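Ufm1-specific protease (Caenorhabditis elegans, PDB 5EJJ) cleaves, as a thiol protease, the peptide bond at the C-terminal glycine of the ubiquitin-like modifier UFM-1, releasing it from target proteins. Local coordinates at residues 494-499 and 548-553; 2-7 and 114-119. All coordinates share one frame; numbering follows the deposited sequence.

Contact 1 (494-499 and 548-553)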
ATOM      1  N   GLY A 494      -5.267  28.761  -1.151  1.00 58.36           N
ATOM      2  CA  GLY A 494      -4.770  30.013  -0.608  1.00 59.47           C
ATOM      3  C   GLY A 494      -5.924  30.910  -0.224  1.00 61.49           C
ATOM      4  O   GLY A 494      -6.405  31.714  -1.032  1.00 56.61           O
ATOM      5  N   GLY A 495      -6.376  30.750   1.019  1.00 67.21           N
ATOM      6  CA  GLY A 495      -7.456  31.548   1.571  1.00 69.20           C
ATOM      7  C   GLY A 495      -6.964  32.957   1.712  1.00 75.55           C
ATOM      8  O   GLY A 495      -5.822  33.236   1.344  1.00 90.68           O
ATOM      9  N   ASN A 496      -7.764  33.867   2.246  1.00 69.74           N
ATOM     10  CA  ASN A 496      -7.187  35.203   2.319  1.00 82.34           C
ATOM     11  C   ASN A 496      -6.215  35.459   3.473  1.00 81.82           C
ATOM     12  O   ASN A 496      -5.049  35.809   3.238  1.00 77.10           O
ATOM     13  CB  ASN A 496      -8.196  36.312   2.039  1.00 79.78           C
ATOM     14  CG  ASN A 496      -8.435  36.476   0.541  1.00 81.79           C
ATOM     15  OD1 ASN A 496      -8.171  37.527  -0.055  1.00 78.76           O
ATOM     16  ND2 ASN A 496      -8.913  35.404  -0.083  1.00 76.17           N
ATOM     17  N   MET A 497      -6.648  35.237   4.704  1.00 72.93           N
ATOM     18  CA  MET A 497      -5.679  35.303   5.784  1.00 75.29           C
ATOM     19  C   MET A 497      -5.144  33.910   6.110  1.00 77.97           C
ATOM     20  O   MET A 497      -4.140  33.764   6.812  1.00 79.51           O
ATOM     21  CB  MET A 497      -6.268  35.996   7.016  1.00 83.12           C
ATOM     22  CG  MET A 497      -6.417  37.530   6.864  1.00 90.09           C
ATOM     23  SD  MET A 497      -4.936  38.455   6.344  1.00 69.83           S
ATOM     24  CE  MET A 497      -5.546  40.124   6.455  1.00 69.39           C
ATOM     25  N   LEU A 498      -5.803  32.893   5.557  1.00 79.97           N
ATOM     26  CA  LEU A 498      -5.592  31.504   5.967  1.00 70.60           C
ATOM     27  C   LEU A 498      -5.219  30.547   4.835  1.00 62.75           C
ATOM     28  O   LEU A 498      -5.415  30.843   3.662  1.00 55.77           O
ATOM     29  CB  LEU A 498      -6.842  30.994   6.686  1.00 65.13           C
ATOM     30  CG  LEU A 498      -7.070  31.689   8.027  1.00 66.19           C
ATOM     31  CD1 LEU A 498      -8.377  31.249   8.672  1.00 59.23           C
ATOM     32  CD2 LEU A 498      -5.871  31.428   8.949  1.00 71.39           C
ATOM     33  N   ALA A 499      -4.670  29.393   5.207  1.00 67.47           N
ATOM     34  CA  ALA A 499      -4.308  28.358   4.240  1.00 63.41           C
ATOM     35  C   ALA A 499      -4.891  27.017   4.663  1.00 61.48           C
ATOM     36  O   ALA A 499      -4.777  26.631   5.830  1.00 61.83           O
ATOM     37  CB  ALA A 499      -2.789  28.255   4.103  1.00 58.39           C
ATOM     38  N   LYS A 548     -16.826  34.952   0.779  1.00 79.74           N
ATOM     39  CA  LYS A 548     -17.301  35.436  -0.513  1.00 78.92           C
ATOM     40  C   LYS A 548     -16.744  36.815  -0.845  1.00 83.32           C
ATOM     41  O   LYS A 548     -16.742  37.236  -2.007  1.00 85.05           O
ATOM     42  CB  LYS A 548     -18.834  35.491  -0.521  1.00 85.20           C
ATOM     43  CG  LYS A 548     -19.503  34.440   0.357  1.00 86.19           C
ATOM     44  CD  LYS A 548     -20.402  35.086   1.407  1.00 94.11           C
ATOM     45  CE  LYS A 548     -19.644  36.096   2.275  1.00 94.69           C
ATOM     46  NZ  LYS A 548     -18.547  35.475   3.081  1.00 90.68           N
ATOM     47  N   ASP A 549     -16.276  37.519   0.181  1.00 82.73           N
ATOM     48  CA  ASP A 549     -15.798  38.888   0.021  1.00 81.91           C
ATOM     49  C   ASP A 549     -14.395  38.905  -0.588  1.00 77.54           C
ATOM     50  O   ASP A 549     -13.992  39.875  -1.230  1.00 75.80           O
ATOM     51  CB  ASP A 549     -15.802  39.608   1.379  1.00 87.32           C
ATOM     52  CG  ASP A 549     -16.967  39.175   2.279  1.00 98.40           C
ATOM     53  OD1 ASP A 549     -18.078  38.922   1.756  1.00100.62           O
ATOM     54  OD2 ASP A 549     -16.772  39.084   3.516  1.00 99.83           O
ATOM     55  N   HIS A 550     -13.676  37.801  -0.404  1.00 79.08           N
ATOM     56  CA  HIS A 550     -12.246  37.719  -0.700  1.00 73.19           C
ATOM     57  C   HIS A 550     -11.878  36.877  -1.921  1.00 65.94           C
ATOM     58  O   HIS A 550     -12.723  36.185  -2.481  1.00 68.27           O
ATOM     59  CB  HIS A 550     -11.533  37.140   0.505  1.00 69.45           C
ATOM     60  CG  HIS A 550     -11.587  38.015   1.712  1.00 73.06           C
ATOM     61  ND1 HIS A 550     -12.491  37.816   2.733  1.00 76.95           N
ATOM     62  CD2 HIS A 550     -10.845  39.091   2.064  1.00 67.36           C
ATOM     63  CE1 HIS A 550     -12.304  38.734   3.664  1.00 83.62           C
ATOM     64  NE2 HIS A 550     -11.312  39.519   3.282  1.00 80.13           N
ATOM     65  N   PHE A 551     -10.606  36.934  -2.317  1.00 61.99           N
ATOM     66  CA  PHE A 551     -10.129  36.197  -3.491  1.00 61.26           C
ATOM     67  C   PHE A 551      -9.248  35.027  -3.075  1.00 61.11           C
ATOM     68  O   PHE A 551      -8.474  35.146  -2.136  1.00 66.39           O
ATOM     69  CB  PHE A 551      -9.413  37.123  -4.489  1.00 57.77           C
ATOM     70  CG  PHE A 551      -7.966  37.368  -4.183  1.00 59.17           C
ATOM     71  CD1 PHE A 551      -7.579  38.454  -3.426  1.00 58.97           C
ATOM     72  CD2 PHE A 551      -6.979  36.521  -4.685  1.00 63.72           C
ATOM     73  CE1 PHE A 551      -6.230  38.679  -3.156  1.00 66.51           C
ATOM     74  CE2 PHE A 551      -5.637  36.729  -4.402  1.00 51.44           C
ATOM     75  CZ  PHE A 551      -5.257  37.812  -3.653  1.00 54.68           C
ATOM     76  N   TYR A 552      -9.366  33.896  -3.765  1.00 62.43           N
ATOM     77  CA  TYR A 552      -8.659  32.680  -3.352  1.00 59.12           C
ATOM     78  C   TYR A 552      -7.700  32.162  -4.426  1.00 60.18           C
ATOM     79  O   TYR A 552      -8.049  32.134  -5.607  1.00 60.22           O
ATOM     80  CB  TYR A 552      -9.663  31.589  -2.994  1.00 51.21           C
ATOM     81  CG  TYR A 552     -10.288  31.715  -1.620  1.00 55.58           C
ATOM     82  CD1 TYR A 552      -9.885  30.896  -0.584  1.00 60.71           C
ATOM     83  CD2 TYR A 552     -11.305  32.620  -1.366  1.00 59.78           C
ATOM     84  CE1 TYR A 552     -10.463  30.979   0.675  1.00 56.94           C
ATOM     85  CE2 TYR A 552     -11.885  32.711  -0.102  1.00 60.58           C
ATOM     86  CZ  TYR A 552     -11.447  31.888   0.912  1.00 56.55           C
ATOM     87  OH  TYR A 552     -11.990  31.947   2.175  1.00 57.42           O
ATOM     88  N   ASN A 553      -6.493  31.766  -4.014  1.00 60.06           N
ATOM     89  CA  ASN A 553      -5.551  31.086  -4.913  1.00 58.10           C
ATOM     90  C   ASN A 553      -5.407  29.573  -4.603  1.00 58.86           C
ATOM     91  O   ASN A 553      -5.554  29.139  -3.456  1.00 56.15           O
ATOM     92  CB  ASN A 553      -4.192  31.812  -4.956  1.00 61.59           C
ATOM     93  CG  ASN A 553      -4.141  32.928  -6.021  1.00 63.83           C
ATOM     94  OD1 ASN A 553      -5.121  33.160  -6.729  1.00 61.71           O
ATOM     95  ND2 ASN A 553      -3.002  33.616  -6.125  1.00 47.25           N
TER
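The side chain of N496 leans from the loop 494-499 towards 548-553, where its amide lies among three aromatic side chains. The amide plane stands 44° from the H550 imidazole, crossing it obliquely, with N496 CB 3.8 Å from H550 CG. N496 ND2 sits over one face of the Y552 ring, 3.9 Å above the plane and displaced towards the rim. N496 OD1 turns to F551: it receives a weak bond from F551 N (3.4 Å) and approaches F551 CD1 obliquely at 3.5 Å. The amide's exact position deserves caution at 2.8 Å resolution. F551 leaves the backbone away from 494-499; its CG, between the backbone N and the carbonyl carbon (chi1 84°), still brings CD1 near N496 OD1. The phenol of Y552, its CG anti to the carbonyl carbon (chi1 -79°), extends alongside G495, and its OH bonds to S547 N. H550 ND1 bonds to S547 OG, so S547 bonds to one polar atom of each ring.

The backbones join as an antiparallel hydrogen-bonded pair, G494 with N553. N553 N donates to G494 O at 3.0 Å on a lone pair in the carbonyl plane; G494 N donates to N553 O in return, too short to interpret. Y552 CA adds a CA-H...O contact to G494 O (3.4 Å).

The loop is the turn of a beta hairpin, strands 491-494 and 499-507 of the protease sheet. Strand 552-557 runs between 491-494 and 462-467, with Y552 touching I493 and T467, while A499 packs on C396, the inferred active-site cysteine, and A397 at the start of helix 396-409.

Contact 2 (2-7 and 114-119)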
ATOM      1  N   GLU A   2     -20.284 -26.188  -5.547  1.00 69.99           N
ATOM      2  CA  GLU A   2     -19.628 -25.504  -4.445  1.00 62.32           C
ATOM      3  C   GLU A   2     -19.516 -24.031  -4.839  1.00 51.79           C
ATOM      4  O   GLU A   2     -19.275 -23.710  -6.003  1.00 47.12           O
ATOM      5  CB  GLU A   2     -18.243 -26.114  -4.214  1.00 53.30           C
ATOM      6  CG  GLU A   2     -17.464 -26.306  -5.518  1.00 53.03           C
ATOM      7  CD  GLU A   2     -16.078 -26.912  -5.326  1.00 57.84           C
ATOM      8  OE1 GLU A   2     -15.224 -26.731  -6.221  1.00 57.25           O
ATOM      9  OE2 GLU A   2     -15.836 -27.579  -4.297  1.00 61.74           O
ATOM     10  N   LEU A   3     -19.707 -23.130  -3.886  1.00 43.41           N
ATOM     11  CA  LEU A   3     -19.675 -21.710  -4.213  1.00 39.66           C
ATOM     12  C   LEU A   3     -18.309 -21.086  -4.003  1.00 32.33           C
ATOM     13  O   LEU A   3     -17.780 -21.085  -2.896  1.00 32.06           O
ATOM     14  CB  LEU A   3     -20.667 -20.930  -3.362  1.00 45.15           C
ATOM     15  CG  LEU A   3     -22.133 -21.281  -3.502  1.00 43.88           C
ATOM     16  CD1 LEU A   3     -22.943 -20.233  -2.746  1.00 25.59           C
ATOM     17  CD2 LEU A   3     -22.482 -21.368  -4.997  1.00 47.32           C
ATOM     18  N   TRP A   4     -17.765 -20.533  -5.073  1.00 27.06           N
ATOM     19  CA  TRP A   4     -16.582 -19.716  -4.987  1.00 22.16           C
ATOM     20  C   TRP A   4     -16.990 -18.285  -5.149  1.00 20.75           C
ATOM     21  O   TRP A   4     -17.977 -17.987  -5.805  1.00 24.11           O
ATOM     22  CB  TRP A   4     -15.597 -20.103  -6.072  1.00 22.17           C
ATOM     23  CG  TRP A   4     -14.862 -21.317  -5.701  1.00 25.36           C
ATOM     24  CD1 TRP A   4     -15.307 -22.597  -5.787  1.00 29.50           C
ATOM     25  CD2 TRP A   4     -13.556 -21.379  -5.137  1.00 26.31           C
ATOM     26  NE1 TRP A   4     -14.351 -23.462  -5.333  1.00 28.57           N
ATOM     27  CE2 TRP A   4     -13.261 -22.742  -4.925  1.00 28.64           C
ATOM     28  CE3 TRP A   4     -12.593 -20.417  -4.807  1.00 22.79           C
ATOM     29  CZ2 TRP A   4     -12.046 -23.174  -4.391  1.00 26.66           C
ATOM     30  CZ3 TRP A   4     -11.386 -20.846  -4.282  1.00 22.16           C
ATOM     31  CH2 TRP A   4     -11.125 -22.217  -4.080  1.00 25.59           C
ATOM     32  N   PHE A   5     -16.227 -17.399  -4.530  1.00 18.86           N
ATOM     33  CA  PHE A   5     -16.482 -15.984  -4.611  1.00 15.23           C
ATOM     34  C   PHE A   5     -15.274 -15.302  -5.191  1.00 12.51           C
ATOM     35  O   PHE A   5     -14.140 -15.706  -4.944  1.00 11.58           O
ATOM     36  CB  PHE A   5     -16.805 -15.448  -3.230  1.00 19.03           C
ATOM     37  CG  PHE A   5     -18.031 -16.066  -2.637  1.00 27.70           C
ATOM     38  CD1 PHE A   5     -17.976 -17.333  -2.054  1.00 26.68           C
ATOM     39  CD2 PHE A   5     -19.257 -15.397  -2.689  1.00 26.46           C
ATOM     40  CE1 PHE A   5     -19.121 -17.923  -1.524  1.00 27.08           C
ATOM     41  CE2 PHE A   5     -20.396 -15.971  -2.157  1.00 21.81           C
ATOM     42  CZ  PHE A   5     -20.331 -17.241  -1.574  1.00 26.10           C
ATOM     43  N   ILE A   6     -15.522 -14.273  -5.986  1.00 12.61           N
ATOM     44  CA  ILE A   6     -14.451 -13.553  -6.638  1.00 12.13           C
ATOM     45  C   ILE A   6     -14.822 -12.079  -6.800  1.00 16.18           C
ATOM     46  O   ILE A   6     -16.008 -11.714  -6.860  1.00 15.08           O
ATOM     47  CB  ILE A   6     -14.152 -14.198  -7.989  1.00 11.15           C
ATOM     48  CG1 ILE A   6     -12.881 -13.631  -8.602  1.00 11.61           C
ATOM     49  CG2 ILE A   6     -15.345 -14.081  -8.907  1.00 11.75           C
ATOM     50  CD1 ILE A   6     -12.503 -14.312  -9.909  1.00 11.93           C
ATOM     51  N   ASP A   7     -13.809 -11.218  -6.825  1.00 16.27           N
ATOM     52  CA  ASP A   7     -14.043  -9.833  -7.184  1.00 14.48           C
ATOM     53  C   ASP A   7     -13.676  -9.664  -8.650  1.00 18.08           C
ATOM     54  O   ASP A   7     -12.508  -9.397  -8.980  1.00 18.41           O
ATOM     55  CB  ASP A   7     -13.227  -8.915  -6.294  1.00 16.63           C
ATOM     56  CG  ASP A   7     -13.547  -7.439  -6.501  1.00 21.53           C
ATOM     57  OD1 ASP A   7     -13.900  -7.037  -7.632  1.00 21.24           O
ATOM     58  OD2 ASP A   7     -13.416  -6.671  -5.514  1.00 27.64           O
ATOM     59  N   ASN A 114     -18.757 -19.289 -16.054  1.00 32.65           N
ATOM     60  CA  ASN A 114     -18.166 -19.847 -14.824  1.00 31.71           C
ATOM     61  C   ASN A 114     -19.188 -20.073 -13.691  1.00 31.33           C
ATOM     62  O   ASN A 114     -19.183 -19.369 -12.669  1.00 27.32           O
ATOM     63  CB  ASN A 114     -16.969 -18.996 -14.345  1.00 28.26           C
ATOM     64  CG  ASN A 114     -15.909 -18.788 -15.443  1.00 30.60           C
ATOM     65  OD1 ASN A 114     -14.983 -19.598 -15.612  1.00 29.75           O
ATOM     66  ND2 ASN A 114     -16.049 -17.694 -16.193  1.00 26.48           N
ATOM     67  N   VAL A 115     -20.035 -21.090 -13.870  1.00 34.23           N
ATOM     68  CA  VAL A 115     -21.243 -21.258 -13.046  1.00 31.15           C
ATOM     69  C   VAL A 115     -21.024 -21.332 -11.529  1.00 27.37           C
ATOM     70  O   VAL A 115     -21.887 -20.898 -10.756  1.00 26.42           O
ATOM     71  CB  VAL A 115     -22.155 -22.444 -13.522  1.00 23.79           C
ATOM     72  CG1 VAL A 115     -22.382 -22.375 -15.005  1.00 26.41           C
ATOM     73  CG2 VAL A 115     -21.559 -23.770 -13.156  1.00 25.50           C
ATOM     74  N   MET A 116     -19.893 -21.868 -11.087  1.00 25.71           N
ATOM     75  CA  MET A 116     -19.726 -21.998  -9.651  1.00 26.29           C
ATOM     76  C   MET A 116     -19.204 -20.730  -8.969  1.00 27.49           C
ATOM     77  O   MET A 116     -19.152 -20.662  -7.743  1.00 31.55           O
ATOM     78  CB  MET A 116     -18.951 -23.260  -9.251  1.00 30.10           C
ATOM     79  CG  MET A 116     -17.527 -23.377  -9.746  1.00 37.14           C
ATOM     80  SD  MET A 116     -16.672 -24.706  -8.842  1.00 56.42           S
ATOM     81  CE  MET A 116     -15.217 -24.956  -9.871  1.00 43.85           C
ATOM     82  N   PHE A 117     -18.886 -19.701  -9.749  1.00 24.42           N
ATOM     83  CA  PHE A 117     -18.419 -18.447  -9.159  1.00 23.37           C
ATOM     84  C   PHE A 117     -19.492 -17.398  -8.937  1.00 23.38           C
ATOM     85  O   PHE A 117     -20.446 -17.317  -9.701  1.00 24.95           O
ATOM     86  CB  PHE A 117     -17.274 -17.867  -9.974  1.00 22.43           C
ATOM     87  CG  PHE A 117     -16.031 -18.659  -9.848  1.00 25.32           C
ATOM     88  CD1 PHE A 117     -15.892 -19.851 -10.540  1.00 24.56           C
ATOM     89  CD2 PHE A 117     -15.025 -18.255  -8.990  1.00 22.08           C
ATOM     90  CE1 PHE A 117     -14.761 -20.610 -10.407  1.00 25.99           C
ATOM     91  CE2 PHE A 117     -13.880 -19.013  -8.855  1.00 25.81           C
ATOM     92  CZ  PHE A 117     -13.750 -20.195  -9.562  1.00 24.99           C
ATOM     93  N   ASN A 118     -19.314 -16.599  -7.884  1.00 21.75           N
ATOM     94  CA  ASN A 118     -20.186 -15.468  -7.570  1.00 17.63           C
ATOM     95  C   ASN A 118     -19.399 -14.192  -7.467  1.00 16.44           C
ATOM     96  O   ASN A 118     -18.444 -14.148  -6.724  1.00 18.09           O
ATOM     97  CB  ASN A 118     -20.848 -15.665  -6.222  1.00 18.65           C
ATOM     98  CG  ASN A 118     -22.007 -16.617  -6.271  1.00 21.12           C
ATOM     99  OD1 ASN A 118     -21.873 -17.757  -6.729  1.00 30.72           O
ATOM    100  ND2 ASN A 118     -23.165 -16.163  -5.787  1.00 17.88           N
ATOM    101  N   ASN A 119     -19.807 -13.142  -8.178  1.00 19.04           N
ATOM    102  CA  ASN A 119     -19.158 -11.835  -8.035  1.00 17.89           C
ATOM    103  C   ASN A 119     -19.364 -11.159  -6.675  1.00 17.80           C
ATOM    104  O   ASN A 119     -20.451 -11.178  -6.121  1.00 22.45           O
ATOM    105  CB  ASN A 119     -19.596 -10.869  -9.122  1.00 16.86           C
ATOM    106  CG  ASN A 119     -18.925  -9.527  -8.974  1.00 17.04           C
ATOM    107  OD1 ASN A 119     -17.765  -9.364  -9.331  1.00 19.26           O
ATOM    108  ND2 ASN A 119     -19.632  -8.573  -8.403  1.00 19.26           N
TER
HETATM  109  O   HOH W   1     -16.387  -7.340  -8.911  1.00 19.00           O
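Strands 4-6 and 117-119 pair in parallel, their short axes approaching to 4.5 Å with directions 35° apart. Three backbone bonds set the register. W4 N donates almost straight to M116 O (3.0 Å), N118 N donates to W4 O (2.8 Å), and I6 N donates to N118 O (3.0 Å), each in the carbonyl plane. N118 thus bonds to the residues flanking F5, as a parallel pairing requires. F5 also bonds through its backbone to K44 and V46, tying strand 4-6 to the start of strand 45-53.

W4, I6, F117 and N119 project to one face of the sheet, F5 and N118 to the other. On the first face W4 CB lies over the F117 ring, 3.8 Å from its centroid and 26° off the normal, a CH-pi contact; the indole meets that ring obliquely. F93 meets both aromatics edge-to-face, and V46 and F110 of helix 107-113 also touch F117, so this face looks into the N-terminal MPN domain. An alanine at F117 would remove the ring under W4 CB and beside F93, and would probably loosen the packing of the sheet on F110 and V46.

At the start of the strands, M116 SD makes an oblique Met-aromatic contact with W4 (4.9 Å to the centroid of the five-membered ring) and lies 3.6 Å from E2 OE1, which takes a weak bond from W4 NE1. At the far end a water donates to D7 OD1 and N119 OD1. D7 is the N-cap of helix 8-19, with OD1 also accepting from A10 N, while N119 OD1 accepts from A8 N.

The two contacts are separate: their centres lie 53 Å apart and their nearest atoms about 36 Å apart, without touching. They are also in series along the chain, contact 2 closing before contact 1 opens. Contact 1 belongs to the C78 peptidase region and lies near the active site: the distances from G495 to the side chains of C396 and H522, both inferred active-site residues, are about 8 Å and about 9 Å. Contact 2 packs against the N-terminal MPN part of the chain, away from these sites. At this distance any influence of contact 2 on catalysis would probably be indirect, although the MPN domain does modulate substrate recognition and deufmylation.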